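Local coordinates for protein N-acetyltransferase (PDB 6GTQ) that probably transfers an acetyl group from acetyl-CoA to an amino group of its substrate, as a member of the GNAT acetyltransferase family, at residues I11-D15 against A16-L20; R103-Q106 against G107-W110; T145-S149 against L150-P154. The protein carries 1 engineered substitution. All blocks are in the same frame, centred on the assembly; numbering follows the deposited sequence.

Interaction 1: residues I11-D15 against A16-L20; sequences ILTDD and ADYDL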
# COMPACT_ATOMS: atom_id res chain seq x y z
N ILE A 11 4.82 -10.25 -6.43
CA ILE A 11 6.03 -9.63 -5.88
C ILE A 11 7.10 -9.69 -6.97
O ILE A 11 7.12 -10.65 -7.75
CB ILE A 11 6.47 -10.30 -4.53
CG1 ILE A 11 7.64 -9.53 -3.88
CG2 ILE A 11 6.76 -11.83 -4.66
CD1 ILE A 11 7.81 -9.72 -2.44
N LEU A 12 7.96 -8.66 -7.06
CA LEU A 12 9.04 -8.59 -8.04
C LEU A 12 9.86 -9.88 -7.99
O LEU A 12 10.21 -10.31 -6.91
CB LEU A 12 9.92 -7.35 -7.75
CG LEU A 12 10.86 -6.91 -8.87
CD1 LEU A 12 10.16 -6.00 -9.85
CD2 LEU A 12 12.07 -6.20 -8.32
N THR A 13 10.07 -10.53 -9.15
CA THR A 13 10.82 -11.80 -9.24
C THR A 13 12.32 -11.52 -9.41
O THR A 13 12.73 -10.88 -10.38
CB THR A 13 10.22 -12.72 -10.32
OG1 THR A 13 8.80 -12.78 -10.17
CG2 THR A 13 10.79 -14.13 -10.27
N ASP A 14 13.11 -12.04 -8.46
CA ASP A 14 14.57 -11.89 -8.32
C ASP A 14 15.41 -12.09 -9.60
O ASP A 14 16.41 -11.38 -9.77
CB ASP A 14 15.08 -12.83 -7.23
CG ASP A 14 14.60 -12.45 -5.85
OD1 ASP A 14 15.01 -11.38 -5.35
OD2 ASP A 14 13.79 -13.21 -5.27
N ASP A 15 15.05 -13.04 -10.48
CA ASP A 15 15.83 -13.28 -11.69
C ASP A 15 15.02 -13.13 -12.99
O ASP A 15 15.33 -13.76 -14.00
CB ASP A 15 16.54 -14.65 -11.60
CG ASP A 15 17.59 -14.69 -10.50
OD1 ASP A 15 17.22 -14.91 -9.33
OD2 ASP A 15 18.79 -14.49 -10.82
N ALA A 16 14.00 -12.24 -12.97
CA ALA A 16 13.14 -11.97 -14.11
C ALA A 16 13.38 -10.57 -14.69
O ALA A 16 13.87 -9.68 -13.97
CB ALA A 16 11.68 -12.11 -13.70
N ASP A 17 13.03 -10.37 -15.98
CA ASP A 17 13.11 -9.10 -16.70
C ASP A 17 11.72 -8.50 -16.91
O ASP A 17 10.76 -9.22 -17.21
CB ASP A 17 13.85 -9.26 -18.04
CG ASP A 17 15.34 -9.51 -17.94
OD1 ASP A 17 15.96 -9.04 -16.96
OD2 ASP A 17 15.90 -10.16 -18.85
N TYR A 18 11.61 -7.17 -16.73
CA TYR A 18 10.36 -6.42 -16.82
C TYR A 18 10.39 -5.29 -17.84
O TYR A 18 11.43 -4.66 -18.04
CB TYR A 18 10.04 -5.85 -15.43
CG TYR A 18 9.65 -6.90 -14.41
CD1 TYR A 18 10.62 -7.54 -13.64
CD2 TYR A 18 8.32 -7.26 -14.22
CE1 TYR A 18 10.27 -8.51 -12.70
CE2 TYR A 18 7.95 -8.23 -13.29
CZ TYR A 18 8.93 -8.85 -12.53
OH TYR A 18 8.56 -9.81 -11.61
N ASP A 19 9.23 -5.02 -18.49
CA ASP A 19 9.10 -3.92 -19.44
C ASP A 19 8.56 -2.73 -18.65
O ASP A 19 7.38 -2.67 -18.31
CB ASP A 19 8.23 -4.28 -20.65
CG ASP A 19 8.34 -3.28 -21.78
OD1 ASP A 19 9.48 -3.05 -22.27
OD2 ASP A 19 7.30 -2.71 -22.17
N LEU A 20 9.46 -1.81 -18.28
CA LEU A 20 9.10 -0.63 -17.48
C LEU A 20 9.21 0.75 -18.14
O LEU A 20 8.45 1.66 -17.82
CB LEU A 20 9.90 -0.62 -16.17
CG LEU A 20 9.66 -1.74 -15.16
CD1 LEU A 20 9.31 -3.05 -15.85
CD2 LEU A 20 10.89 -1.92 -14.28
O HOH W 1 14.48 -8.84 -10.93
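Thr-13 and Tyr-18 are joined by a nearly straight hydrogen bond: Thr-13 N donates to Tyr-18 OH over 3.0 Å, with an N-H...O angle of 162°. The donor lies at the ring edge, near its plane. The same hydroxyl is hydrogen-bonded to Glu-10 OE1 in the strand just before, so backbone and carboxylate together fix the end of the ring. A second bond runs from Ala-16 N to Thr-13 O (3.2 Å, 160°), closing a tight turn through Asp-14 and Asp-15. A water lies 2.7 Å from Thr-13 O and also reaches Ala-16 O. Within the turn, CB of Thr-13 and CB of Ala-16 come to 3.7 Å. Leu-12 turns its CG anti to the backbone N (chi1 -164°), which brings CD1 over one face of the Tyr-18 ring, 4.2 Å from the ring centroid and offset toward the rim, a CH-pi contact. Ile-51 of strand 48-53 meets both side chains. Held at its hydroxyl and with a methyl group over one face, the tyrosine links two parts of an otherwise irregular surface loop, consistent with a defined loop shape despite its four exposed aspartates.

Interaction 2: residues R103-Q106 against G107-W110; sequences RSLQ and GQGW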
# COMPACT_ATOMS: atom_id res chain seq x y z
N ARG A 103 -1.57 5.28 -16.64
CA ARG A 103 -2.66 6.11 -17.19
C ARG A 103 -3.69 5.31 -18.00
O ARG A 103 -4.88 5.64 -17.95
CB ARG A 103 -2.11 7.25 -18.05
CG ARG A 103 -1.54 8.43 -17.28
CD ARG A 103 -0.83 9.38 -18.22
NE ARG A 103 -0.35 10.58 -17.54
CZ ARG A 103 -0.95 11.77 -17.59
NH1 ARG A 103 -0.45 12.80 -16.93
NH2 ARG A 103 -2.06 11.93 -18.32
N SER A 104 -3.23 4.26 -18.72
CA SER A 104 -4.07 3.38 -19.53
C SER A 104 -5.08 2.59 -18.70
O SER A 104 -6.15 2.24 -19.21
CB SER A 104 -3.21 2.43 -20.36
OG SER A 104 -2.51 1.49 -19.56
N LEU A 105 -4.76 2.31 -17.42
CA LEU A 105 -5.63 1.55 -16.53
C LEU A 105 -6.51 2.42 -15.62
O LEU A 105 -7.50 1.92 -15.09
CB LEU A 105 -4.83 0.54 -15.70
CG LEU A 105 -4.35 -0.72 -16.43
CD1 LEU A 105 -3.76 -1.69 -15.46
CD2 LEU A 105 -5.48 -1.41 -17.19
N GLN A 106 -6.14 3.71 -15.44
CA GLN A 106 -6.83 4.66 -14.57
C GLN A 106 -8.33 4.81 -14.92
O GLN A 106 -8.68 4.99 -16.08
CB GLN A 106 -6.10 6.02 -14.53
CG GLN A 106 -4.78 5.95 -13.76
CD GLN A 106 -3.94 7.22 -13.79
OE1 GLN A 106 -4.30 8.25 -14.37
NE2 GLN A 106 -2.78 7.15 -13.14
N GLY A 107 -9.16 4.65 -13.88
CA GLY A 107 -10.62 4.68 -13.97
C GLY A 107 -11.26 3.32 -13.77
O GLY A 107 -12.49 3.22 -13.66
N GLN A 108 -10.44 2.25 -13.70
CA GLN A 108 -10.90 0.87 -13.55
C GLN A 108 -10.78 0.32 -12.12
O GLN A 108 -11.14 -0.84 -11.87
CB GLN A 108 -10.20 -0.05 -14.56
CG GLN A 108 -10.63 0.18 -16.00
CD GLN A 108 -9.52 -0.06 -17.00
OE1 GLN A 108 -8.97 -1.16 -17.12
NE2 GLN A 108 -9.19 0.98 -17.77
N GLY A 109 -10.32 1.15 -11.19
CA GLY A 109 -10.19 0.78 -9.78
C GLY A 109 -8.99 -0.08 -9.43
O GLY A 109 -9.04 -0.79 -8.42
N TRP A 110 -7.91 -0.03 -10.24
CA TRP A 110 -6.69 -0.82 -10.01
C TRP A 110 -5.87 -0.37 -8.81
O TRP A 110 -5.22 -1.21 -8.19
CB TRP A 110 -5.82 -0.90 -11.28
CG TRP A 110 -6.42 -1.84 -12.28
CD1 TRP A 110 -7.11 -1.49 -13.41
CD2 TRP A 110 -6.53 -3.26 -12.16
NE1 TRP A 110 -7.60 -2.62 -14.02
CE2 TRP A 110 -7.27 -3.72 -13.27
CE3 TRP A 110 -6.07 -4.20 -11.21
CZ2 TRP A 110 -7.54 -5.08 -13.48
CZ3 TRP A 110 -6.35 -5.54 -11.42
CH2 TRP A 110 -7.07 -5.97 -12.53
O HOH W 2 -7.34 2.05 -12.03
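Leu-105 lays its CD1 methyl over one face of the Trp-110 indole, 4.1 Å from the centroid of the five-membered ring and only 19° off its normal, a CH-pi contact displaced toward the rim. Its CG lies anti to its carbonyl carbon (chi1 -75°), which sets the methyls against the indole. Its CB adds an apolar touch at 3.8 Å from Trp-110 CD1. The Gln-108 side chain crosses the leucine at about a right angle, bringing OE1 to 3.5 Å from Leu-105 CD2; OE1 also lies in the indole plane, at the ring edge.

These side chains meet because the backbone folds through a type II beta turn from Leu-105 to Gln-108. Gln-108 N donates to Leu-105 O over 3.3 Å. A water donates to the same oxygen at 3.1 Å and accepts from Trp-110 N at 2.8 Å, thereby bridging the turn to the first residue of helix 110-129. Gly-107 has a phi of 109°, a backbone conformation that glycine takes readily and that suits the third position of a type II turn. Gly-109, also with positive phi, occupies the N-cap position.

Farther out, Gln-106 extends away from the turn and its NE2 is hydrogen-bonded to the backbone oxygens of Ile-101 and Cys-25, while Ser-104 OG is hydrogen-bonded to Asp-102 OD2. Residues Gln-106 to Gly-109 fit the start of the Q/R-x-x-G-x-G/A signature, whose loop in GNAT relatives holds the pyrophosphate of acetyl-CoA; a similar role here is probable.

The connection leads from strand 90-101 into helix 110-129. Leu-105 rests on Leu-62 of strand 61-74, both Leu-105 and Trp-110 pack on Leu-52 of strand 48-53, and a basic side chain of another protein chain makes a cation-pi contact with the indole.

Interaction 3: residues T145-S149 against L150-P154; sequences TFFKS and LGFIP. Engineered in segment 145-149: Phe-147 (natural residue Tyr).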
# COMPACT_ATOMS: atom_id res chain seq x y z
N THR A 145 -7.44 11.89 -0.49
CA THR A 145 -8.87 11.67 -0.68
C THR A 145 -9.09 10.17 -1.03
O THR A 145 -9.99 9.54 -0.46
CB THR A 145 -9.42 12.66 -1.74
OG1 THR A 145 -9.17 13.99 -1.29
CG2 THR A 145 -10.90 12.47 -2.03
N PHE A 146 -8.25 9.61 -1.93
CA PHE A 146 -8.30 8.21 -2.33
C PHE A 146 -8.14 7.26 -1.13
O PHE A 146 -8.92 6.32 -0.99
CB PHE A 146 -7.25 7.91 -3.42
CG PHE A 146 -6.99 6.44 -3.68
CD1 PHE A 146 -7.86 5.70 -4.47
CD2 PHE A 146 -5.87 5.81 -3.16
CE1 PHE A 146 -7.62 4.34 -4.72
CE2 PHE A 146 -5.63 4.46 -3.40
CZ PHE A 146 -6.50 3.74 -4.19
N PHE A 147 -7.14 7.52 -0.27
CA PHE A 147 -6.90 6.69 0.90
C PHE A 147 -8.01 6.84 1.94
O PHE A 147 -8.40 5.83 2.53
CB PHE A 147 -5.49 6.91 1.49
CG PHE A 147 -4.42 6.30 0.61
CD1 PHE A 147 -4.41 4.94 0.32
CD2 PHE A 147 -3.40 7.09 0.08
CE1 PHE A 147 -3.43 4.39 -0.51
CE2 PHE A 147 -2.42 6.54 -0.75
CZ PHE A 147 -2.44 5.19 -1.04
N LYS A 148 -8.59 8.06 2.08
CA LYS A 148 -9.73 8.33 2.97
C LYS A 148 -10.97 7.55 2.53
O LYS A 148 -11.70 7.03 3.38
CB LYS A 148 -10.06 9.84 3.03
CG LYS A 148 -9.26 10.61 4.07
CD LYS A 148 -10.04 11.81 4.57
CE LYS A 148 -9.31 13.11 4.37
NZ LYS A 148 -9.59 13.72 3.04
N SER A 149 -11.21 7.44 1.19
CA SER A 149 -12.34 6.70 0.61
C SER A 149 -12.21 5.18 0.80
O SER A 149 -13.21 4.46 0.74
CB SER A 149 -12.53 7.06 -0.86
OG SER A 149 -11.50 6.52 -1.68
N LEU A 150 -10.98 4.71 1.04
CA LEU A 150 -10.71 3.31 1.30
C LEU A 150 -10.82 3.00 2.80
O LEU A 150 -10.75 1.83 3.17
CB LEU A 150 -9.34 2.90 0.75
CG LEU A 150 -9.18 2.85 -0.76
CD1 LEU A 150 -7.82 2.29 -1.12
CD2 LEU A 150 -10.28 2.01 -1.43
N GLY A 151 -11.00 4.03 3.63
CA GLY A 151 -11.19 3.90 5.07
C GLY A 151 -9.98 4.18 5.95
O GLY A 151 -10.03 3.92 7.16
N PHE A 152 -8.89 4.71 5.37
CA PHE A 152 -7.69 5.04 6.14
C PHE A 152 -7.96 6.27 7.02
O PHE A 152 -8.65 7.20 6.58
CB PHE A 152 -6.49 5.28 5.22
CG PHE A 152 -5.84 4.05 4.64
CD1 PHE A 152 -6.42 3.38 3.56
CD2 PHE A 152 -4.61 3.61 5.10
CE1 PHE A 152 -5.79 2.27 2.99
CE2 PHE A 152 -3.99 2.49 4.54
CZ PHE A 152 -4.58 1.83 3.48
N ILE A 153 -7.48 6.25 8.27
CA ILE A 153 -7.68 7.34 9.21
C ILE A 153 -6.60 8.38 8.96
O ILE A 153 -5.42 8.04 9.06
CB ILE A 153 -7.75 6.84 10.70
CG1 ILE A 153 -9.06 6.07 10.97
CG2 ILE A 153 -7.60 8.00 11.71
CD1 ILE A 153 -8.91 4.58 10.94
N PRO A 154 -6.96 9.64 8.63
CA PRO A 154 -5.92 10.65 8.39
C PRO A 154 -5.25 11.14 9.67
O PRO A 154 -5.92 11.47 10.66
CB PRO A 154 -6.66 11.77 7.65
CG PRO A 154 -8.07 11.64 8.10
CD PRO A 154 -8.32 10.20 8.46
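Phe-147 O receives the hydrogen bond that turns the chain out of helix 141-149: Phe-152 N donates to it over 3.1 Å at 157°. Alongside, Gly-151 N donates to Lys-148 O, also 3.1 Å away. Leu-150 N shares its hydrogen between two acceptors, Phe-146 O at 3.3 Å and Phe-147 O at 3.2 Å, and both bonds are weak. Phe-146 O has a stronger second partner in Ser-149 OG, 2.7 Å away. That hydroxyl sits between its own backbone N and carbonyl carbon (chi1 71°), a rotation that folds it back onto the last helical turn; like Pro-154 O, it is also hydrogen-bonded to a basic side chain of another protein chain. Ser-149 N donates to Thr-145 O.

The pair of bonds from Phe-152 N and Gly-151 N, with positive phi at the glycine, defines a Schellman motif, which uses carbonyls of the last turn that would otherwise lack helical donors. Beyond it the chain enters strand 153-154, an edge strand of the GNAT sheet within this chain, and Ile-153 makes a backbone bond to Phe-164.

The ring of Phe-147, an engineered residue (Tyr in the natural sequence), turns its edge to the face of Phe-152 in a T-shaped (edge-to-face) pair, with centroids 5.4 Å apart and planes at 70°. Leu-150 lies over one face of the Phe-146 ring, its CD1 3.6 Å from Phe-146 CZ. Val-115 of helix 110-129 touches Phe-147, Leu-150 and Phe-152, and Leu-163 of strand 162-166 touches Phe-147, Phe-152 and Pro-154. On the outer side Lys-148 bends its chain and lays CD against Pro-154 CG at 4.0 Å, the two side chains crossing at about a right angle.

Overall arrangement
From the N terminus the three contacts come strictly in series, none enclosing or crossing another. Interaction 1 closes a loop after strand 8-11, an outermost strand within the chain, on the way to helix 28-36. Interaction 2 shapes the link from strand 90-101 into helix 110-129, with its centre about 22 Å from that of interaction 1. Interaction 3 ends helix 141-149 and leads into strand 153-154, the other outermost strand; it lies across the chain's centre from interaction 1, with centres about 30 Å apart. Interactions 2 and 3 approach to about 6 Å between nearest atoms without touching, and helix 110-129, which starts in interaction 2, packs against interaction 3.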